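Local coordinates for ferric vibriobactin ABC transporter, periplasmic ferric vibriobactin-binding protein (Vibrio cholerae, PDB 3R5T) that binds the iron-siderophore complex ferric vibriobactin in the periplasm and probably delivers it to an ABC transporter for iron uptake, at residues E148-Q153 and E277-L282; Q259-G264 and R284-E289; D88-S93 and P105-I110; F9-A12 and I16-I19. One frame throughout, in Å; residues are numbered along the deposited sequence.

Contact 1. Residues E148-Q153 and E277-L282; sequences EQWTKQ and EIINSL
The outer, six-membered ring of the Trp150 indole lies against Ile279. The methyl branch CG2 of Ile279 sits over one face of that ring, 3.8 Å from its centroid and 30° off the normal, which makes a CH-pi contact. The nearest pair is Trp150 CH2 and Ile279 CG2, at 3.3 Å. Ile279 CB also lies close, 3.4 Å from Trp150 CH2, while branch CG1 only brushes the rim at CZ3. The two side chains run alongside each other, pointing opposite ways. Trp150 reaches across because its CG is anti to the backbone N (chi1 -176°), which sends the indole toward helix 272-286.

Asn280 meets the same ring differently. Its OD1 stands at the edge, near the ring plane, 3.5 Å from Trp150 CZ2. The amide plane is nearly perpendicular to the indole, at 82°. Both polar groups are satisfied elsewhere: Trp150 NE1 bonds to Leu294 O and Asn280 OD1 accepts from Met296 N. The C-terminal tail thus ties into both helices.

The contact packs helix 137-155, the long interlobe helix of this family, on helix 272-286 of the C-terminal lobe. No hydrogen bond joins the two segments directly. The junction is therefore held by dispersion over the indole face, with the buried polar atoms paid for by tail backbone, and Asn280 OD1 probably meets a weakly positive C-H edge.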
loop_
_atom_site.group_PDB
_atom_site.type_symbol
_atom_site.label_atom_id
_atom_site.label_comp_id
_atom_site.label_asym_id
_atom_site.label_seq_id
_atom_site.Cartn_x
_atom_site.Cartn_y
_atom_site.Cartn_z
ATOM N N GLU A 148 5.627 4.758 14.450
ATOM C CA GLU A 148 6.087 3.585 15.179
ATOM C C GLU A 148 5.870 3.734 16.688
ATOM O O GLU A 148 5.571 2.758 17.372
ATOM C CB GLU A 148 7.539 3.249 14.813
ATOM C CG GLU A 148 7.644 2.052 13.847
ATOM C CD GLU A 148 7.690 2.390 12.346
ATOM O OE1 GLU A 148 6.871 3.208 11.820
ATOM O OE2 GLU A 148 8.544 1.771 11.663
ATOM N N GLN A 149 6.001 4.949 17.203
ATOM C CA GLN A 149 5.657 5.216 18.599
ATOM C C GLN A 149 4.188 4.899 18.850
ATOM O O GLN A 149 3.816 4.338 19.888
ATOM C CB GLN A 149 5.935 6.679 18.957
ATOM C CG GLN A 149 7.377 6.985 19.349
ATOM C CD GLN A 149 7.501 8.303 20.100
ATOM O OE1 GLN A 149 6.623 9.164 20.007
ATOM N NE2 GLN A 149 8.595 8.468 20.850
ATOM N N TRP A 150 3.345 5.246 17.889
ATOM C CA TRP A 150 1.922 4.972 17.992
ATOM C C TRP A 150 1.618 3.481 17.927
ATOM O O TRP A 150 0.832 2.978 18.730
ATOM C CB TRP A 150 1.184 5.701 16.872
ATOM C CG TRP A 150 -0.315 5.579 16.936
ATOM C CD1 TRP A 150 -1.117 5.819 18.009
ATOM C CD2 TRP A 150 -1.183 5.224 15.856
ATOM N NE1 TRP A 150 -2.441 5.608 17.670
ATOM C CE2 TRP A 150 -2.503 5.247 16.351
ATOM C CE3 TRP A 150 -0.969 4.887 14.519
ATOM C CZ2 TRP A 150 -3.610 4.945 15.550
ATOM C CZ3 TRP A 150 -2.071 4.576 13.723
ATOM C CH2 TRP A 150 -3.370 4.609 14.249
ATOM N N THR A 151 2.236 2.766 16.992
ATOM C CA THR A 151 1.934 1.342 16.858
ATOM C C THR A 151 2.372 0.572 18.086
ATOM O O THR A 151 1.749 -0.420 18.445
ATOM C CB THR A 151 2.495 0.697 15.564
ATOM O OG1 THR A 151 3.910 0.887 15.481
ATOM C CG2 THR A 151 1.822 1.289 14.331
ATOM N N LYS A 152 3.435 1.047 18.728
ATOM C CA LYS A 152 3.885 0.494 20.002
ATOM C C LYS A 152 2.776 0.598 21.035
ATOM O O LYS A 152 2.439 -0.379 21.708
ATOM C CB LYS A 152 5.107 1.268 20.488
ATOM C CG LYS A 152 6.409 0.828 19.873
ATOM C CD LYS A 152 7.273 0.127 20.910
ATOM C CE LYS A 152 8.595 -0.298 20.307
ATOM N NZ LYS A 152 8.405 -1.278 19.210
ATOM N N GLN A 153 2.206 1.791 21.156
ATOM C CA GLN A 153 1.137 2.020 22.119
ATOM C C GLN A 153 -0.066 1.142 21.803
ATOM O O GLN A 153 -0.677 0.540 22.690
ATOM C CB GLN A 153 0.698 3.478 22.095
ATOM C CG GLN A 153 1.661 4.471 22.711
ATOM C CD GLN A 153 1.126 5.881 22.579
ATOM O OE1 GLN A 153 0.835 6.537 23.580
ATOM N NE2 GLN A 153 0.945 6.336 21.341
ATOM N N GLU A 277 -6.153 4.450 9.209
ATOM C CA GLU A 277 -7.537 4.001 9.221
ATOM C C GLU A 277 -7.607 2.549 9.697
ATOM O O GLU A 277 -8.458 2.192 10.512
ATOM C CB GLU A 277 -8.169 4.124 7.827
ATOM C CG GLU A 277 -8.352 5.557 7.347
ATOM C CD GLU A 277 -9.208 5.650 6.087
ATOM O OE1 GLU A 277 -10.132 4.824 5.922
ATOM O OE2 GLU A 277 -8.974 6.569 5.282
ATOM N N ILE A 278 -6.729 1.711 9.161
ATOM C CA ILE A 278 -6.682 0.295 9.525
ATOM C C ILE A 278 -6.398 0.071 11.013
ATOM O O ILE A 278 -7.091 -0.704 11.669
ATOM C CB ILE A 278 -5.659 -0.469 8.670
ATOM C CG1 ILE A 278 -6.094 -0.453 7.207
ATOM C CG2 ILE A 278 -5.491 -1.894 9.173
ATOM C CD1 ILE A 278 -5.017 -0.860 6.188
ATOM N N ILE A 279 -5.387 0.745 11.547
ATOM C CA ILE A 279 -5.073 0.633 12.958
ATOM C C ILE A 279 -6.229 1.148 13.806
ATOM O O ILE A 279 -6.572 0.531 14.820
ATOM C CB ILE A 279 -3.762 1.382 13.286
ATOM C CG1 ILE A 279 -2.603 0.763 12.494
ATOM C CG2 ILE A 279 -3.456 1.343 14.781
ATOM C CD1 ILE A 279 -2.572 -0.760 12.506
ATOM N N ASN A 280 -6.849 2.253 13.390
ATOM C CA ASN A 280 -8.030 2.756 14.098
ATOM C C ASN A 280 -9.105 1.678 14.172
ATOM O O ASN A 280 -9.749 1.512 15.208
ATOM C CB ASN A 280 -8.599 4.011 13.431
ATOM C CG ASN A 280 -7.792 5.269 13.733
ATOM O OD1 ASN A 280 -6.912 5.286 14.602
ATOM N ND2 ASN A 280 -8.098 6.346 13.003
ATOM N N SER A 281 -9.300 0.939 13.082
ATOM C CA SER A 281 -10.340 -0.092 13.059
ATOM C C SER A 281 -9.999 -1.217 14.028
ATOM O O SER A 281 -10.885 -1.804 14.651
ATOM C CB SER A 281 -10.577 -0.639 11.639
ATOM O OG SER A 281 -9.592 -1.588 11.249
ATOM N N LEU A 282 -8.713 -1.503 14.173
ATOM C CA LEU A 282 -8.284 -2.551 15.088
ATOM C C LEU A 282 -8.501 -2.127 16.543
ATOM O O LEU A 282 -8.924 -2.939 17.371
ATOM C CB LEU A 282 -6.822 -2.921 14.836
ATOM C CG LEU A 282 -6.532 -3.510 13.449
ATOM C CD1 LEU A 282 -5.077 -3.881 13.392
ATOM C CD2 LEU A 282 -7.413 -4.724 13.162
#

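Contact 2. Residues Q259-G264 and R284-E289; sequences QVYGLG and RRFAGE
Two first torsions and one bend bring Tyr261 and Arg285 together. Tyr261 CG is anti to its carbonyl carbon, which directs the phenol from the strand to the helix. Arg285 has its CG anti to the backbone N, and the chain then bends at chi3 (-84°) to lay its end along the tyrosine. This is strand-to-helix packing in the C-terminal alpha/beta lobe: strand 260-264 is an outermost strand of its sheet, and residues 284-286 are the last turn of helix 272-286.

The face of the guanidinium lies against the CD1-CE1 side of the phenol. Tyr261 CD1 lies 3.3 Å from Arg285 NE, and Tyr261 CE1 is 3.4 Å from Arg285 CD. The ring and guanidinium planes are tilted by 35°, so this is not a flat stack. The far end of the arginine is fixed by a salt bridge from NH2 to Asp237 OD2. Asp237 OD1 accepts from Gly262 N, which makes the aspartate a second tie between strand and arginine.

Phe286 makes a T-shaped, edge-to-face pair with Tyr261. Its edge points at the tyrosine face, the centroids are 5.4 Å apart and the planes are at 89°. Arg285 CG lies 4.0 Å above the plane of the Phe286 ring, over its centre, and the aliphatic part of the arginine therefore lines both aromatics. Leu160 and Pro161 also touch Phe286. The T-shaped pair comes closest where Phe286 CZ stands 3.7 Å from Tyr261 CE2.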
loop_
_atom_site.group_PDB
_atom_site.type_symbol
_atom_site.label_atom_id
_atom_site.label_comp_id
_atom_site.label_asym_id
_atom_site.label_seq_id
_atom_site.Cartn_x
_atom_site.Cartn_y
_atom_site.Cartn_z
ATOM N N GLN A 259 -14.513 -15.010 12.856
ATOM C CA GLN A 259 -13.491 -13.992 12.993
ATOM C C GLN A 259 -13.021 -13.574 11.612
ATOM O O GLN A 259 -11.843 -13.687 11.262
ATOM C CB GLN A 259 -12.350 -14.484 13.891
ATOM C CG GLN A 259 -12.769 -14.503 15.371
ATOM C CD GLN A 259 -11.842 -15.284 16.297
ATOM O OE1 GLN A 259 -12.096 -15.360 17.498
ATOM N NE2 GLN A 259 -10.794 -15.881 15.750
ATOM N N VAL A 260 -13.981 -13.099 10.817
ATOM C CA VAL A 260 -13.718 -12.553 9.498
ATOM C C VAL A 260 -14.075 -11.078 9.536
ATOM O O VAL A 260 -15.221 -10.721 9.816
ATOM C CB VAL A 260 -14.592 -13.218 8.422
ATOM C CG1 VAL A 260 -14.331 -12.575 7.069
ATOM C CG2 VAL A 260 -14.327 -14.706 8.362
ATOM N N TYR A 261 -13.092 -10.231 9.245
ATOM C CA TYR A 261 -13.241 -8.793 9.400
ATOM C C TYR A 261 -12.815 -8.062 8.137
ATOM O O TYR A 261 -11.917 -8.507 7.417
ATOM C CB TYR A 261 -12.392 -8.308 10.587
ATOM C CG TYR A 261 -12.610 -9.111 11.855
ATOM C CD1 TYR A 261 -13.801 -9.011 12.567
ATOM C CD2 TYR A 261 -11.634 -9.985 12.324
ATOM C CE1 TYR A 261 -14.009 -9.751 13.718
ATOM C CE2 TYR A 261 -11.832 -10.724 13.467
ATOM C CZ TYR A 261 -13.016 -10.603 14.163
ATOM O OH TYR A 261 -13.210 -11.344 15.308
ATOM N N GLY A 262 -13.472 -6.946 7.850
ATOM C CA GLY A 262 -12.970 -6.073 6.809
ATOM C C GLY A 262 -11.812 -5.249 7.322
ATOM O O GLY A 262 -11.840 -4.718 8.430
ATOM N N LEU A 263 -10.782 -5.134 6.498
ATOM C CA LEU A 263 -9.639 -4.315 6.865
ATOM C C LEU A 263 -9.978 -2.838 6.654
ATOM O O LEU A 263 -9.323 -1.951 7.196
ATOM C CB LEU A 263 -8.430 -4.741 6.044
ATOM C CG LEU A 263 -7.026 -4.422 6.540
ATOM C CD1 LEU A 263 -6.773 -5.004 7.941
ATOM C CD2 LEU A 263 -6.032 -4.973 5.521
ATOM N N GLY A 264 -11.008 -2.580 5.854
ATOM C CA GLY A 264 -11.551 -1.243 5.715
ATOM C C GLY A 264 -11.723 -0.842 4.266
ATOM O O GLY A 264 -11.028 -1.356 3.389
ATOM N N ARG A 284 -10.820 -0.013 17.609
ATOM C CA ARG A 284 -12.257 -0.034 17.853
ATOM C C ARG A 284 -12.765 -1.440 18.137
ATOM O O ARG A 284 -13.634 -1.628 18.995
ATOM C CB ARG A 284 -13.021 0.556 16.662
ATOM C CG ARG A 284 -12.937 2.068 16.554
ATOM C CD ARG A 284 -13.733 2.591 15.362
ATOM N NE ARG A 284 -13.211 3.879 14.924
ATOM C CZ ARG A 284 -12.572 4.084 13.778
ATOM N NH1 ARG A 284 -12.399 3.093 12.908
ATOM N NH2 ARG A 284 -12.132 5.299 13.492
ATOM N N ARG A 285 -12.248 -2.430 17.415
ATOM C CA ARG A 285 -12.746 -3.788 17.600
ATOM C C ARG A 285 -12.060 -4.564 18.715
ATOM O O ARG A 285 -12.712 -5.336 19.414
ATOM C CB ARG A 285 -12.714 -4.615 16.308
ATOM C CG ARG A 285 -13.376 -5.982 16.513
ATOM C CD ARG A 285 -13.520 -6.782 15.239
ATOM N NE ARG A 285 -14.714 -6.435 14.473
ATOM C CZ ARG A 285 -15.935 -6.936 14.668
ATOM N NH1 ARG A 285 -16.186 -7.804 15.637
ATOM N NH2 ARG A 285 -16.920 -6.545 13.877
ATOM N N PHE A 286 -10.754 -4.371 18.873
ATOM C CA PHE A 286 -9.973 -5.229 19.773
ATOM C C PHE A 286 -9.454 -4.562 21.053
ATOM O O PHE A 286 -8.892 -5.237 21.904
ATOM C CB PHE A 286 -8.819 -5.902 19.016
ATOM C CG PHE A 286 -9.264 -6.765 17.860
ATOM C CD1 PHE A 286 -8.920 -6.429 16.557
ATOM C CD2 PHE A 286 -10.021 -7.911 18.073
ATOM C CE1 PHE A 286 -9.333 -7.215 15.488
ATOM C CE2 PHE A 286 -10.428 -8.703 17.005
ATOM C CZ PHE A 286 -10.082 -8.352 15.718
ATOM N N ALA A 287 -9.644 -3.255 21.193
ATOM C CA ALA A 287 -9.246 -2.558 22.412
ATOM C C ALA A 287 -10.482 -2.155 23.212
ATOM O O ALA A 287 -11.576 -2.042 22.662
ATOM C CB ALA A 287 -8.392 -1.342 22.083
ATOM N N GLY A 288 -10.312 -1.949 24.511
ATOM C CA GLY A 288 -11.444 -1.622 25.359
ATOM C C GLY A 288 -11.756 -0.140 25.322
ATOM O O GLY A 288 -11.718 0.495 24.262
ATOM N N GLU A 289 -12.072 0.411 26.488
ATOM C CA GLU A 289 -12.211 1.853 26.637
ATOM C C GLU A 289 -10.834 2.497 26.610
ATOM O O GLU A 289 -10.628 3.578 27.158
ATOM C CB GLU A 289 -12.943 2.200 27.935
ATOM C CG GLU A 289 -14.445 2.358 27.762
ATOM C CD GLU A 289 -15.062 1.218 26.979
ATOM O OE1 GLU A 289 -14.811 0.049 27.340
ATOM O OE2 GLU A 289 -15.795 1.491 26.003
#

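Contact 3. Residues D88-S93 and P105-I110; sequences DLIVVS and PLLQAI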
loop_
_atom_site.group_PDB
_atom_site.type_symbol
_atom_site.label_atom_id
_atom_site.label_comp_id
_atom_site.label_asym_id
_atom_site.label_seq_id
_atom_site.Cartn_x
_atom_site.Cartn_y
_atom_site.Cartn_z
ATOM N N ASP A 88 10.651 18.171 -12.074
ATOM C CA ASP A 88 12.081 17.929 -11.925
ATOM C C ASP A 88 12.388 16.560 -11.315
ATOM O O ASP A 88 13.544 16.228 -11.040
ATOM C CB ASP A 88 12.773 19.054 -11.145
ATOM C CG ASP A 88 12.168 19.296 -9.767
ATOM O OD1 ASP A 88 11.311 18.498 -9.309
ATOM O OD2 ASP A 88 12.585 20.298 -9.135
ATOM N N LEU A 89 11.346 15.765 -11.105
ATOM C CA LEU A 89 11.525 14.362 -10.747
ATOM C C LEU A 89 10.258 13.639 -11.166
ATOM O O LEU A 89 9.170 14.091 -10.856
ATOM C CB LEU A 89 11.742 14.181 -9.240
ATOM C CG LEU A 89 11.981 12.732 -8.786
ATOM C CD1 LEU A 89 13.333 12.210 -9.273
ATOM C CD2 LEU A 89 11.891 12.607 -7.270
ATOM N N ILE A 90 10.416 12.499 -11.828
ATOM C CA ILE A 90 9.280 11.663 -12.218
ATOM C C ILE A 90 9.415 10.308 -11.534
ATOM O O ILE A 90 10.477 9.682 -11.607
ATOM C CB ILE A 90 9.223 11.479 -13.762
ATOM C CG1 ILE A 90 9.016 12.831 -14.446
ATOM C CG2 ILE A 90 8.090 10.521 -14.167
ATOM C CD1 ILE A 90 9.287 12.817 -15.944
ATOM N N VAL A 91 8.356 9.867 -10.850
ATOM C CA VAL A 91 8.410 8.618 -10.097
ATOM C C VAL A 91 7.584 7.533 -10.749
ATOM O O VAL A 91 6.445 7.780 -11.162
ATOM C CB VAL A 91 7.945 8.803 -8.636
ATOM C CG1 VAL A 91 8.198 7.531 -7.848
ATOM C CG2 VAL A 91 8.660 9.996 -8.000
ATOM N N VAL A 92 8.191 6.357 -10.881
ATOM C CA VAL A 92 7.602 5.216 -11.585
ATOM C C VAL A 92 7.634 3.985 -10.692
ATOM O O VAL A 92 8.582 3.797 -9.943
ATOM C CB VAL A 92 8.393 4.919 -12.896
ATOM C CG1 VAL A 92 7.778 3.776 -13.669
ATOM C CG2 VAL A 92 8.479 6.156 -13.795
ATOM N N SER A 93 6.603 3.151 -10.768
ATOM C CA SER A 93 6.561 1.907 -10.014
ATOM C C SER A 93 6.992 0.740 -10.869
ATOM O O SER A 93 6.829 0.752 -12.096
ATOM C CB SER A 93 5.175 1.660 -9.418
ATOM O OG SER A 93 4.227 1.444 -10.437
ATOM N N PRO A 105 12.325 5.383 -20.668
ATOM C CA PRO A 105 13.161 6.149 -21.601
ATOM C C PRO A 105 12.478 7.418 -22.128
ATOM O O PRO A 105 13.145 8.441 -22.303
ATOM C CB PRO A 105 13.413 5.151 -22.737
ATOM C CG PRO A 105 13.332 3.807 -22.061
ATOM C CD PRO A 105 12.195 3.973 -21.082
ATOM N N LEU A 106 11.175 7.364 -22.379
ATOM C CA LEU A 106 10.464 8.556 -22.834
ATOM C C LEU A 106 10.377 9.595 -21.724
ATOM O O LEU A 106 10.535 10.791 -21.963
ATOM C CB LEU A 106 9.069 8.206 -23.371
ATOM C CG LEU A 106 9.054 7.440 -24.691
ATOM C CD1 LEU A 106 7.701 6.760 -24.943
ATOM C CD2 LEU A 106 9.402 8.388 -25.832
ATOM N N LEU A 107 10.168 9.134 -20.491
ATOM C CA LEU A 107 10.023 10.038 -19.357
ATOM C C LEU A 107 11.358 10.677 -18.961
ATOM O O LEU A 107 11.415 11.860 -18.626
ATOM C CB LEU A 107 9.415 9.297 -18.168
ATOM C CG LEU A 107 7.971 8.812 -18.373
ATOM C CD1 LEU A 107 7.605 7.757 -17.347
ATOM C CD2 LEU A 107 6.999 9.988 -18.316
ATOM N N GLN A 108 12.426 9.891 -19.002
ATOM C CA GLN A 108 13.754 10.387 -18.645
ATOM C C GLN A 108 14.210 11.496 -19.595
ATOM O O GLN A 108 15.041 12.327 -19.232
ATOM C CB GLN A 108 14.758 9.228 -18.594
ATOM C CG GLN A 108 16.205 9.626 -18.286
ATOM C CD GLN A 108 16.418 10.153 -16.872
ATOM O OE1 GLN A 108 15.848 9.650 -15.893
ATOM N NE2 GLN A 108 17.273 11.165 -16.758
ATOM N N ALA A 109 13.661 11.516 -20.809
ATOM C CA ALA A 109 13.954 12.586 -21.758
ATOM C C ALA A 109 13.402 13.915 -21.263
ATOM O O ALA A 109 13.836 14.984 -21.712
ATOM C CB ALA A 109 13.379 12.250 -23.140
ATOM N N ILE A 110 12.440 13.849 -20.348
ATOM C CA ILE A 110 11.770 15.032 -19.819
ATOM C C ILE A 110 12.358 15.532 -18.506
ATOM O O ILE A 110 12.565 16.729 -18.329
ATOM C CB ILE A 110 10.265 14.766 -19.597
ATOM C CG1 ILE A 110 9.640 14.145 -20.852
ATOM C CG2 ILE A 110 9.560 16.055 -19.182
ATOM C CD1 ILE A 110 8.156 13.812 -20.716
#
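Ile90 of the strand gives the most surface to this contact, and Leu107 of the short helix comes second. They meet at about a right angle. Ile90 reaches the helix with its terminal methyl: CG1 is anti to the carbonyl carbon (chi1 -62°) and CD1 continues the chain in extended form. That methyl, Ile90 CD1, lies 4.2 Å from Leu107 CB and 3.6 Å from Leu107 O. Leu107 O also accepts a backbone hydrogen bond from Ile110 N, three residues on, at 2.8 Å. Ile90 CD1 also comes within 4.3 Å of Ile110 CB. The methyl is thus set against both Leu107 and Ile110.

Val92, two residues on from Ile90, points the same way from the strand. Its CG2 lies 4.0 Å from Leu107 CD1. Leu107 therefore offers its CB to Ile90 and its CD1 to Val92. No hydrogen bond crosses between the segments, and the buried side chains meet by apolar contacts alone.

The two segments belong to a beta-alpha-beta unit in which strand 89-93 is followed by helix 104-108 and then strand 113-116, parallel to the first. Backbone hydrogen bonds from Ile90 to Pro112 and Ile114 hold the strands together. Val82 of helix 79-85 touches Ile90 and Ile110, Leu79 of that helix touches Leu107, and Thr113 of strand 113-116 packs on Ile90, Val92 and Leu107.

Contact 4. Residues F9-A12 and I16-I19; sequences FQNA and ITTI. With EDO (1,2-ethanediol), chain E.
Phe9 and Thr17 form an antiparallel hydrogen-bonded pair in a beta hairpin, with Phe9 N to Thr17 O at 2.8 Å and Thr17 N to Phe9 O at 2.9 Å. Gln10 and Ile16 make the next, non-hydrogen-bonded pair.

Asn11 adds a side-chain bond just past the strand. Its CG is anti to the carbonyl carbon (chi1 -63°), which brings the amide beside Thr17. Asn11 ND2 donates to Thr17 OG1 at 2.9 Å, almost straight (175°) and in the amide plane. ND2 is also hydrogen-bonded to Ser15 OG, while Asn11 OD1 accepts from Leu115 N. The amide is therefore gripped at both ends, which fixes its rotation. Thr17 OG1 in turn bonds to Thr113 O. Asn11 OD1 also lies in the plane of the Phe9 ring, at its edge.

Phe9 CB rests 4.1 Å from Ile19 CD1. A 1,2-ethanediol, probably from the crystallisation liquor, takes a hydrogen bond from Gln10 N to its O2 (2.8 Å).

The hairpin lies along the edge of strand 113-116, the outermost strand of the parallel sheet, and Ala12 shares a backbone hydrogen bond with Leu115. Ile114 touches Phe9, Asn11 and Thr17, and Ala133 of helix 123-134 packs on Phe9 and Ile19.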
loop_
_atom_site.group_PDB
_atom_site.type_symbol
_atom_site.label_atom_id
_atom_site.label_comp_id
_atom_site.label_asym_id
_atom_site.label_seq_id
_atom_site.Cartn_x
_atom_site.Cartn_y
_atom_site.Cartn_z
ATOM N N PHE A 9 20.496 7.958 -7.311
ATOM C CA PHE A 9 19.431 7.128 -6.776
ATOM C C PHE A 9 19.500 5.756 -7.437
ATOM O O PHE A 9 19.570 5.658 -8.677
ATOM C CB PHE A 9 18.067 7.779 -7.057
ATOM C CG PHE A 9 16.904 7.010 -6.493
ATOM C CD1 PHE A 9 16.487 7.225 -5.185
ATOM C CD2 PHE A 9 16.243 6.056 -7.263
ATOM C CE1 PHE A 9 15.410 6.511 -4.661
ATOM C CE2 PHE A 9 15.181 5.338 -6.742
ATOM C CZ PHE A 9 14.768 5.560 -5.430
ATOM N N GLN A 10 19.461 4.705 -6.624
ATOM C CA GLN A 10 19.449 3.342 -7.132
ATOM C C GLN A 10 18.028 2.868 -7.405
ATOM O O GLN A 10 17.204 2.739 -6.492
ATOM C CB GLN A 10 20.163 2.398 -6.157
ATOM C CG GLN A 10 21.664 2.680 -6.029
ATOM C CD GLN A 10 22.342 1.796 -5.001
ATOM O OE1 GLN A 10 21.791 1.535 -3.929
ATOM N NE2 GLN A 10 23.551 1.338 -5.316
ATOM N N ASN A 11 17.741 2.640 -8.688
ATOM C CA ASN A 11 16.420 2.199 -9.145
ATOM C C ASN A 11 16.207 0.709 -8.939
ATOM O O ASN A 11 17.167 -0.059 -8.834
ATOM C CB ASN A 11 16.243 2.547 -10.624
ATOM C CG ASN A 11 16.276 4.039 -10.878
ATOM O OD1 ASN A 11 15.570 4.805 -10.222
ATOM N ND2 ASN A 11 17.105 4.463 -11.817
ATOM N N ALA A 12 14.942 0.295 -8.883
ATOM C CA ALA A 12 14.610 -1.098 -8.593
ATOM C C ALA A 12 15.069 -2.071 -9.671
ATOM O O ALA A 12 15.095 -3.272 -9.428
ATOM C CB ALA A 12 13.109 -1.261 -8.334
ATOM N N ILE A 16 20.682 3.360 -12.355
ATOM C CA ILE A 16 20.801 4.523 -11.487
ATOM C C ILE A 16 20.289 5.781 -12.180
ATOM O O ILE A 16 20.267 5.871 -13.412
ATOM C CB ILE A 16 22.251 4.753 -10.987
ATOM C CG1 ILE A 16 23.208 4.999 -12.164
ATOM C CG2 ILE A 16 22.698 3.578 -10.136
ATOM C CD1 ILE A 16 24.615 5.435 -11.723
ATOM N N THR A 17 19.868 6.748 -11.379
ATOM C CA THR A 17 19.444 8.044 -11.888
ATOM C C THR A 17 20.140 9.125 -11.100
ATOM O O THR A 17 20.097 9.126 -9.875
ATOM C CB THR A 17 17.913 8.247 -11.752
ATOM O OG1 THR A 17 17.243 7.287 -12.566
ATOM C CG2 THR A 17 17.504 9.655 -12.170
ATOM N N THR A 18 20.806 10.036 -11.795
ATOM C CA THR A 18 21.379 11.181 -11.121
ATOM C C THR A 18 20.346 12.286 -11.017
ATOM O O THR A 18 19.754 12.732 -12.009
ATOM C CB THR A 18 22.649 11.678 -11.827
ATOM O OG1 THR A 18 23.624 10.638 -11.791
ATOM C CG2 THR A 18 23.213 12.915 -11.138
ATOM N N ILE A 19 20.091 12.695 -9.786
ATOM C CA ILE A 19 19.199 13.803 -9.526
ATOM C C ILE A 19 20.050 15.040 -9.274
ATOM O O ILE A 19 20.745 15.144 -8.265
ATOM C CB ILE A 19 18.281 13.486 -8.337
ATOM C CG1 ILE A 19 17.575 12.141 -8.552
ATOM C CG2 ILE A 19 17.284 14.596 -8.126
ATOM C CD1 ILE A 19 16.765 11.686 -7.356
HETATM C C1 EDO E . 19.208 6.810 -2.542
HETATM O O1 EDO E . 19.633 7.959 -3.298
HETATM C C2 EDO E . 18.980 5.614 -3.470
HETATM O O2 EDO E . 20.225 5.086 -3.934
#

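In the fold
The four contacts fall into two groups. Contacts 1 and 2 share helix 272-286, with centres 12 Å apart, and meet where Ile278 CG1 packs 3.6 Å from Leu263 O. Contacts 3 and 4 lie in the N-terminal lobe, with centres 11 Å apart, and touch through Leu89 CD1 and Ile19 CD1, 4.0 Å apart. Between the groups the distances are long: the centres of contacts 2 and 3 are 41 Å apart, on opposite sides of the chain's centre. Ferric vibriobactin is held in the cleft between the lobes. The side chain of Val92 in contact 3 is about 12 Å from the siderophore, so contact 3 stands back from the ligand.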